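PvdO (Pseudomonas aeruginosa, PDB 5HHA) is a calcium-binding periplasmic protein of the formylglycine-generating enzyme family, linked to chromophore maturation, and may, like its family, act as a formylglycine-generating-type oxidase. Local coordinates at residues G48-G53 / V71-P76; G60-E65 / F260-N265; V247-N252 / N265-A270. One frame throughout, in Å; residues are numbered along the deposited sequence. Where two conformers were deposited one is given.

Contact 1: G48-G53 / V71-P76; sequences GSFTMG and VTFAKP
Val71, Phe50 and Phe73 carry most of this contact, all three projecting from the same face of an antiparallel strand pair. Val71 loses 85 Å² to the other segment, the largest share of any residue here. Its CB lies 3.7 Å from Phe50 CE1, and the two side chains run side by side in the same direction. The Phe50 ring gets there because its CG stands between the backbone N and the carbonyl carbon (chi1 83°), which brings CE1 toward the facing strand. The same atom, Phe50 CE1, also meets Phe73, 3.6 Å from Phe73 CE2. The two rings touch rim to rim, their planes only 17° apart and their centroids 5.9 Å apart, so neither covers the other's face and this is not a stack. The CG2 branch of Val71 approaches Met52 SD at 4.1 Å.

Two hydrogen-bonded pairs fix the register. Phe50 and Val71 exchange backbone bonds in both directions, as do Gly48 and Phe73, where Phe73 N reaches Gly48 O at 2.8 Å. Between them Ser49 and Thr72 form the non-hydrogen-bonded pair. Their side chains leave from the other, exposed face, and there Ser49 OG and Thr72 OG1 share a hydrogen bond of 2.8 Å. Gly48 has a phi of 149°, at which a CB would collide with the preceding carbonyl oxygen.

The contact joins strand 42-52 to strand 69-73 near the outside of the domain. Helix 154-162 packs beneath the aromatic face: Tyr159 meets both phenylalanine rings, while Met52 rests on Ala155 and Glu158. Beyond Phe73 the ring of Phe77, on strand 77-80, continues the aromatic cluster.

Contact 2: G60-E65 / F260-N265; sequences GRQPDE and FSRSGN
The Arg262 guanidinium has Gly60 O over one face, 3.3 Å above its plane and offset toward the rim, with the backbone of Arg61 on that same face. At its edge sits the Glu65 carboxylate, only 13° from coplanar. This is an end-on, two-pronged salt bridge: Arg262 NH1 donates to Glu65 OE1 at 2.9 Å and NH2 to OE2 at 2.8 Å. Both oxygens use their syn lone pairs, and both bonds are nearly straight. The two side chains as a whole cross at about a right angle, Arg262 being bent at chi3 (-58°).

Other bonds fix the carboxylate. Gln62 N reaches Glu65 OE2 from above the carboxylate plane, and Thr54 OG1 bonds OE1. Arg262 is held similarly, NE by Ile259 O and NH1 by a second carboxylate, Glu58; these two acidic partners would be expected to stabilise its positive charge. Water 1 donates to Gly60 O at 2.7 Å and accepts from Arg262 NH2, bridging the segments. In one of its two conformers Gln62 NE2 also bonds Gly60 O and lies 4.1 Å from Phe260 CE1, so both contacts are doubtful.

Neither segment contains a regular helix or strand. Arg262 opens a type I beta turn, closed by Asn265 N bonding Arg262 O at 3.1 Å, and the paired charges fasten two sequence-distant loops, an architecture consistent with the loop-rich formylglycine-generating enzyme fold.

Contact 3: V247-N252 / N265-A270; sequences VQIRGN and NRNNAA
Ile249 and Asn267 face each other in an antiparallel strand pair that belongs to the mixed sheet of this formylglycine-generating enzyme-like domain. Ile249 N bonds Asn267 O at 3.0 Å, although the donor stands above the carbonyl plane; the return bond from Asn267 N to Ile249 O is weak. Two residues along, at the next hydrogen-bonded pair, Val247 and Ala269 exchange two well-formed backbone bonds, and between these pairs the CA atoms of Gln248 and Asn268 come within 4.2 Å. The segment axes lie at 132°, well short of antiparallel.

On one face Ile249 places CG1 between its backbone N and carbonyl carbon (chi1 57°), which lays that branch 3.8 Å from Asn267 CB. Its other branch, CG2, is directed to Ala269 CB at 4.3 Å. The opposite face carries two arginines. Arg250 sets its guanidinium face against Asn265 O, with CD 3.2 Å from that oxygen, while its NH2 approaches the aliphatic CG of Arg266. The guanidinium planes are 65° apart, so the two groups do not stack.

Acidic residues of helix 154-162 position these like charges: Glu154 forms salt bridges with NE of both arginines, and Glu158 takes NH2 of Arg250. Arg266 NH1 also bonds the backbone oxygens of Asp64 and His228. Strand 218-221 flanks the other edge of strand 247-251, where Tyr218 and Trp220 pack against Ile249 and Tyr218 OH bonds Asn267 ND2.

Two waters bridge the strands. Water 2 accepts from Asn267 N at 3.0 Å, beside the weak bond. Water 3 spans the two segments further along, accepting from Gly251 N and donating to Asn265 O at 2.7 Å.

Overall arrangement
Contact 3 is the buried one, about 9 Å from the chain centre to its own centre; contacts 1 and 2 lie further out and are partly buried. Contacts 1 and 3 are both antiparallel pairs in the same mixed sheet, one backed by an aromatic cluster and the other by arginines answered by acids of helix 154-162. That helix serves both, and Met52 CE of contact 1 packs on Arg250 NH2 of contact 3. Contact 2 has no strand pairing and relies on a charged pair between loops. It shares Asn265 with contact 3 and is tied to it by Ser261 OG with Asn252 ND2.

Contact 1: G48-G53 / V71-P76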
loop_
_atom_site.group_PDB
_atom_site.type_symbol
_atom_site.label_atom_id
_atom_site.label_comp_id
_atom_site.label_asym_id
_atom_site.label_seq_id
_atom_site.Cartn_x
_atom_site.Cartn_y
_atom_site.Cartn_z
ATOM N N GLY A 48 -7.573 14.916 10.233
ATOM C CA GLY A 48 -6.513 15.318 11.140
ATOM C C GLY A 48 -5.243 15.602 10.386
ATOM O O GLY A 48 -5.197 15.469 9.169
ATOM N N SER A 49 -4.210 15.992 11.121
ATOM C CA SER A 49 -2.892 16.239 10.562
ATOM C C SER A 49 -1.911 15.238 11.111
ATOM O O SER A 49 -2.112 14.639 12.168
ATOM C CB SER A 49 -2.386 17.631 10.941
ATOM O OG SER A 49 -3.210 18.624 10.417
ATOM N N PHE A 50 -0.826 15.064 10.382
ATOM C CA PHE A 50 0.276 14.251 10.880
ATOM C C PHE A 50 1.588 14.755 10.325
ATOM O O PHE A 50 1.609 15.474 9.357
ATOM C CB PHE A 50 0.094 12.752 10.540
ATOM C CG PHE A 50 0.538 12.369 9.137
ATOM C CD1 PHE A 50 -0.105 12.850 7.998
ATOM C CD2 PHE A 50 1.618 11.498 8.963
ATOM C CE1 PHE A 50 0.322 12.477 6.737
ATOM C CE2 PHE A 50 2.044 11.138 7.699
ATOM C CZ PHE A 50 1.381 11.613 6.591
ATOM N N THR A 51 2.688 14.342 10.933
ATOM C CA THR A 51 3.994 14.681 10.423
ATOM C C THR A 51 4.482 13.565 9.500
ATOM O O THR A 51 4.581 12.396 9.905
ATOM C CB THR A 51 4.996 14.868 11.585
ATOM O OG1 THR A 51 4.518 15.895 12.464
ATOM C CG2 THR A 51 6.387 15.216 11.073
ATOM N N MET A 52 4.784 13.941 8.273
ATOM C CA MET A 52 5.232 13.015 7.246
ATOM C C MET A 52 6.727 13.132 7.055
ATOM O O MET A 52 7.289 14.247 7.077
ATOM C CB MET A 52 4.512 13.346 5.939
ATOM C CG MET A 52 4.736 12.328 4.835
ATOM S SD MET A 52 3.807 12.800 3.358
ATOM C CE MET A 52 4.131 11.409 2.279
ATOM N N GLY A 53 7.376 11.988 6.863
ATOM C CA GLY A 53 8.813 11.915 6.709
ATOM C C GLY A 53 9.435 11.238 7.905
ATOM O O GLY A 53 8.731 10.663 8.758
ATOM N N VAL A 71 1.126 17.317 7.230
ATOM C CA VAL A 71 0.112 17.180 6.189
ATOM C C VAL A 71 -1.247 17.074 6.856
ATOM O O VAL A 71 -1.407 16.410 7.874
ATOM C CB VAL A 71 0.389 15.927 5.326
ATOM C CG1 VAL A 71 -0.691 15.710 4.292
ATOM C CG2 VAL A 71 1.716 16.041 4.683
ATOM N N THR A 72 -2.217 17.756 6.251
ATOM C CA THR A 72 -3.567 17.857 6.791
ATOM C C THR A 72 -4.608 17.206 5.907
ATOM O O THR A 72 -4.629 17.435 4.707
ATOM C CB THR A 72 -3.936 19.354 6.962
ATOM O OG1 THR A 72 -3.037 19.945 7.910
ATOM C CG2 THR A 72 -5.375 19.552 7.409
ATOM N N PHE A 73 -5.439 16.368 6.513
ATOM C CA PHE A 73 -6.602 15.760 5.869
ATOM C C PHE A 73 -7.825 16.428 6.473
ATOM O O PHE A 73 -8.167 16.196 7.620
ATOM C CB PHE A 73 -6.650 14.238 6.092
ATOM C CG PHE A 73 -5.424 13.555 5.624
ATOM C CD1 PHE A 73 -5.264 13.240 4.313
ATOM C CD2 PHE A 73 -4.393 13.293 6.509
ATOM C CE1 PHE A 73 -4.097 12.636 3.867
ATOM C CE2 PHE A 73 -3.222 12.674 6.066
ATOM C CZ PHE A 73 -3.087 12.368 4.742
ATOM N N ALA A 74 -8.455 17.307 5.700
ATOM C CA ALA A 74 -9.592 18.094 6.217
ATOM C C ALA A 74 -10.825 17.218 6.481
ATOM O O ALA A 74 -11.647 17.516 7.358
ATOM C CB ALA A 74 -9.934 19.235 5.256
ATOM N N LYS A 75 -10.946 16.112 5.752
ATOM C CA LYS A 75 -12.133 15.277 5.808
ATOM C C LYS A 75 -11.753 13.820 6.023
ATOM O O LYS A 75 -10.730 13.344 5.492
ATOM C CB LYS A 75 -12.922 15.384 4.497
ATOM C CG LYS A 75 -13.440 16.779 4.195
ATOM C CD LYS A 75 -14.441 16.771 3.054
ATOM C CE LYS A 75 -15.036 18.167 2.882
ATOM N NZ LYS A 75 -16.126 18.208 1.857
ATOM N N PRO A 76 -12.560 13.094 6.785
ATOM C CA PRO A 76 -12.338 11.648 6.835
ATOM C C PRO A 76 -12.493 11.012 5.448
ATOM O O PRO A 76 -13.170 11.539 4.571
ATOM C CB PRO A 76 -13.411 11.156 7.803
ATOM C CG PRO A 76 -14.457 12.214 7.794
ATOM C CD PRO A 76 -13.794 13.508 7.479
#

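Contact 2: G60-E65 / F260-N265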
loop_
_atom_site.group_PDB
_atom_site.type_symbol
_atom_site.label_atom_id
_atom_site.label_comp_id
_atom_site.label_asym_id
_atom_site.label_seq_id
_atom_site.Cartn_x
_atom_site.Cartn_y
_atom_site.Cartn_z
ATOM N N GLY A 60 18.062 3.414 9.707
ATOM C CA GLY A 60 17.629 3.060 8.371
ATOM C C GLY A 60 17.156 4.193 7.496
ATOM O O GLY A 60 16.896 3.949 6.324
ATOM N N ARG A 61 17.037 5.418 8.014
ATOM C CA ARG A 61 16.442 6.482 7.240
ATOM C C ARG A 61 17.216 6.766 5.968
ATOM O O ARG A 61 18.448 6.908 5.993
ATOM C CB ARG A 61 16.408 7.802 8.047
ATOM C CG ARG A 61 15.941 9.005 7.209
ATOM C CD ARG A 61 16.316 10.311 7.890
ATOM N NE ARG A 61 15.704 11.541 7.425
ATOM C CZ ARG A 61 16.229 12.306 6.493
ATOM N NH1 ARG A 61 17.358 11.947 5.923
ATOM N NH2 ARG A 61 15.623 13.451 6.154
ATOM N N GLN A 62 16.495 6.945 4.868
ATOM C CA GLN A 62 17.099 7.276 3.591
ATOM C C GLN A 62 16.929 8.753 3.279
ATOM O O GLN A 62 16.043 9.413 3.802
ATOM C CB GLN A 62 16.431 6.449 2.494
ATOM C CG GLN A 62 16.324 4.973 2.824
ATOM C CD GLN A 62 17.665 4.294 2.718
ATOM O OE1 GLN A 62 18.392 4.480 1.737
ATOM N NE2 GLN A 62 18.016 3.505 3.716
ATOM N N PRO A 63 17.800 9.299 2.420
ATOM C CA PRO A 63 17.852 10.758 2.255
ATOM C C PRO A 63 16.616 11.425 1.678
ATOM O O PRO A 63 16.434 12.623 1.913
ATOM C CB PRO A 63 19.077 10.959 1.349
ATOM C CG PRO A 63 19.901 9.758 1.553
ATOM C CD PRO A 63 18.988 8.626 1.857
ATOM N N ASP A 64 15.778 10.686 0.958
ATOM C CA ASP A 64 14.582 11.285 0.389
ATOM C C ASP A 64 13.417 11.398 1.359
ATOM O O ASP A 64 12.327 11.826 0.948
ATOM C CB ASP A 64 14.129 10.553 -0.884
ATOM C CG ASP A 64 13.732 9.094 -0.667
ATOM O OD1 ASP A 64 13.928 8.551 0.434
ATOM O OD2 ASP A 64 13.223 8.503 -1.638
ATOM N N GLU A 65 13.621 11.067 2.636
ATOM C CA GLU A 65 12.541 11.052 3.625
ATOM C C GLU A 65 12.412 12.372 4.383
ATOM O O GLU A 65 11.797 12.440 5.430
ATOM C CB GLU A 65 12.738 9.905 4.599
ATOM C CG GLU A 65 12.651 8.545 3.904
ATOM C CD GLU A 65 13.101 7.380 4.752
ATOM O OE1 GLU A 65 12.943 7.427 5.978
ATOM O OE2 GLU A 65 13.565 6.366 4.210
ATOM N N PHE A 260 13.411 -1.697 5.564
ATOM C CA PHE A 260 12.620 -0.940 4.592
ATOM C C PHE A 260 11.123 -0.971 4.879
ATOM O O PHE A 260 10.349 -0.404 4.108
ATOM C CB PHE A 260 12.914 -1.432 3.177
ATOM C CG PHE A 260 14.361 -1.362 2.810
ATOM C CD1 PHE A 260 15.072 -0.194 2.964
ATOM C CD2 PHE A 260 15.027 -2.459 2.305
ATOM C CE1 PHE A 260 16.418 -0.127 2.642
ATOM C CE2 PHE A 260 16.363 -2.391 1.974
ATOM C CZ PHE A 260 17.059 -1.217 2.135
ATOM N N SER A 261 10.719 -1.552 6.011
ATOM C CA SER A 261 9.323 -1.612 6.400
ATOM C C SER A 261 8.870 -0.413 7.212
ATOM O O SER A 261 7.673 -0.277 7.507
ATOM C CB SER A 261 9.065 -2.869 7.229
ATOM O OG SER A 261 9.071 -4.031 6.411
ATOM N N ARG A 262 9.802 0.476 7.542
ATOM C CA ARG A 262 9.500 1.641 8.363
ATOM C C ARG A 262 8.421 2.481 7.685
ATOM O O ARG A 262 8.394 2.586 6.450
ATOM C CB ARG A 262 10.769 2.479 8.504
ATOM C CG ARG A 262 11.952 1.748 9.120
ATOM C CD ARG A 262 13.277 2.521 9.029
ATOM N NE ARG A 262 13.584 2.800 7.639
ATOM C CZ ARG A 262 13.409 3.953 7.013
ATOM N NH1 ARG A 262 13.143 5.077 7.678
ATOM N NH2 ARG A 262 13.607 4.015 5.721
ATOM N N SER A 263 7.584 3.142 8.480
ATOM C CA SER A 263 6.454 3.883 7.938
ATOM C C SER A 263 6.842 4.953 6.931
ATOM O O SER A 263 6.035 5.301 6.056
ATOM C CB SER A 263 5.667 4.518 9.064
ATOM O OG SER A 263 5.005 3.554 9.853
ATOM N N GLY A 264 8.027 5.545 7.070
ATOM C CA GLY A 264 8.468 6.601 6.186
ATOM C C GLY A 264 9.284 6.186 4.982
ATOM O O GLY A 264 9.664 7.034 4.187
ATOM N N ASN A 265 9.550 4.897 4.823
ATOM C CA ASN A 265 10.329 4.426 3.678
ATOM C C ASN A 265 9.643 4.775 2.370
ATOM O O ASN A 265 8.422 4.590 2.258
ATOM C CB ASN A 265 10.541 2.912 3.773
ATOM C CG ASN A 265 11.688 2.411 2.859
ATOM O OD1 ASN A 265 11.477 1.975 1.746
ATOM N ND2 ASN A 265 12.871 2.460 3.366
HETATM O O HOH W 1 15.636 1.986 5.008
#

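Contact 3: V247-N252 / N265-A270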
loop_
_atom_site.group_PDB
_atom_site.type_symbol
_atom_site.label_atom_id
_atom_site.label_comp_id
_atom_site.label_asym_id
_atom_site.label_seq_id
_atom_site.Cartn_x
_atom_site.Cartn_y
_atom_site.Cartn_z
ATOM N N VAL A 247 6.805 6.872 -10.704
ATOM C CA VAL A 247 5.820 7.166 -9.686
ATOM C C VAL A 247 6.234 6.510 -8.372
ATOM O O VAL A 247 7.100 5.654 -8.343
ATOM C CB VAL A 247 4.414 6.671 -10.107
ATOM C CG1 VAL A 247 3.897 7.446 -11.335
ATOM C CG2 VAL A 247 4.384 5.157 -10.316
ATOM N N GLN A 248 5.625 6.940 -7.283
ATOM C CA GLN A 248 5.937 6.401 -5.962
ATOM C C GLN A 248 5.234 5.078 -5.712
ATOM O O GLN A 248 4.097 4.854 -6.154
ATOM C CB GLN A 248 5.492 7.382 -4.862
ATOM C CG GLN A 248 6.080 8.772 -4.969
ATOM C CD GLN A 248 7.556 8.942 -4.586
ATOM O OE1 GLN A 248 8.238 8.044 -4.081
ATOM N NE2 GLN A 248 8.045 10.106 -4.826
ATOM N N ILE A 249 5.896 4.220 -4.942
ATOM C CA ILE A 249 5.294 3.034 -4.345
ATOM C C ILE A 249 5.628 3.062 -2.853
ATOM O O ILE A 249 6.609 3.689 -2.419
ATOM C CB ILE A 249 5.774 1.726 -5.024
ATOM C CG1 ILE A 249 7.287 1.608 -4.962
ATOM C CG2 ILE A 249 5.294 1.678 -6.462
ATOM C CD1 ILE A 249 7.846 0.295 -5.562
ATOM N N ARG A 250 4.804 2.411 -2.048
ATOM C CA ARG A 250 4.944 2.461 -0.598
ATOM C C ARG A 250 4.857 1.077 0.023
ATOM O O ARG A 250 4.340 0.126 -0.571
ATOM C CB ARG A 250 3.883 3.373 0.013
ATOM C CG ARG A 250 4.302 4.860 -0.021
ATOM C CD ARG A 250 5.581 5.093 0.801
ATOM N NE ARG A 250 5.853 6.508 1.039
ATOM C CZ ARG A 250 5.793 7.098 2.221
ATOM N NH1 ARG A 250 5.537 6.449 3.355
ATOM N NH2 ARG A 250 6.088 8.375 2.276
ATOM N N GLY A 251 5.311 0.987 1.263
ATOM C CA GLY A 251 5.323 -0.252 2.014
ATOM C C GLY A 251 6.603 -1.016 1.768
ATOM O O GLY A 251 7.665 -0.456 1.531
ATOM N N ASN A 252 6.509 -2.335 1.884
ATOM C CA ASN A 252 7.676 -3.197 1.701
ATOM C C ASN A 252 7.171 -4.596 1.379
ATOM O O ASN A 252 6.100 -4.979 1.842
ATOM C CB ASN A 252 8.511 -3.206 2.988
ATOM C CG ASN A 252 9.899 -3.749 2.783
ATOM O OD1 ASN A 252 10.456 -3.671 1.691
ATOM N ND2 ASN A 252 10.489 -4.239 3.853
ATOM N N ASN A 265 9.550 4.897 4.823
ATOM C CA ASN A 265 10.329 4.426 3.678
ATOM C C ASN A 265 9.643 4.775 2.370
ATOM O O ASN A 265 8.422 4.590 2.258
ATOM C CB ASN A 265 10.541 2.912 3.773
ATOM C CG ASN A 265 11.688 2.411 2.859
ATOM O OD1 ASN A 265 11.477 1.975 1.746
ATOM N ND2 ASN A 265 12.871 2.460 3.366
ATOM N N ARG A 266 10.411 5.199 1.376
ATOM C CA ARG A 266 9.871 5.575 0.073
ATOM C C ARG A 266 10.537 4.736 -1.000
ATOM O O ARG A 266 11.672 4.287 -0.835
ATOM C CB ARG A 266 10.152 7.061 -0.239
ATOM C CG ARG A 266 9.693 7.999 0.852
ATOM C CD ARG A 266 10.007 9.449 0.533
ATOM N NE ARG A 266 9.030 9.958 -0.427
ATOM C CZ ARG A 266 9.179 11.075 -1.138
ATOM N NH1 ARG A 266 10.281 11.805 -1.019
ATOM N NH2 ARG A 266 8.217 11.470 -1.958
ATOM N N ASN A 267 9.864 4.545 -2.128
ATOM C CA ASN A 267 10.470 3.903 -3.286
ATOM C C ASN A 267 9.676 4.328 -4.511
ATOM O O ASN A 267 8.706 5.070 -4.400
ATOM C CB ASN A 267 10.481 2.380 -3.081
ATOM C CG ASN A 267 11.603 1.691 -3.856
ATOM O OD1 ASN A 267 12.191 2.237 -4.779
ATOM N ND2 ASN A 267 11.898 0.472 -3.475
ATOM N N ASN A 268 10.095 3.875 -5.677
ATOM C CA ASN A 268 9.487 4.314 -6.931
ATOM C C ASN A 268 9.589 3.206 -7.969
ATOM O O ASN A 268 10.340 2.261 -7.809
ATOM C CB ASN A 268 10.133 5.620 -7.432
ATOM C CG ASN A 268 11.571 5.439 -7.826
ATOM O OD1 ASN A 268 12.485 5.832 -7.088
ATOM N ND2 ASN A 268 11.795 4.807 -8.946
ATOM N N ALA A 269 8.788 3.317 -9.006
ATOM C CA ALA A 269 8.812 2.380 -10.123
ATOM C C ALA A 269 8.323 3.160 -11.345
ATOM O O ALA A 269 7.613 4.142 -11.212
ATOM C CB ALA A 269 7.900 1.190 -9.847
ATOM N N ALA A 270 8.660 2.692 -12.539
ATOM C CA ALA A 270 8.004 3.232 -13.725
ATOM C C ALA A 270 6.561 2.764 -13.705
ATOM O O ALA A 270 6.289 1.609 -13.313
ATOM C CB ALA A 270 8.705 2.734 -14.981
HETATM O O HOH W 2 7.341 6.218 -1.895
HETATM O O HOH W 3 6.585 2.763 3.074
#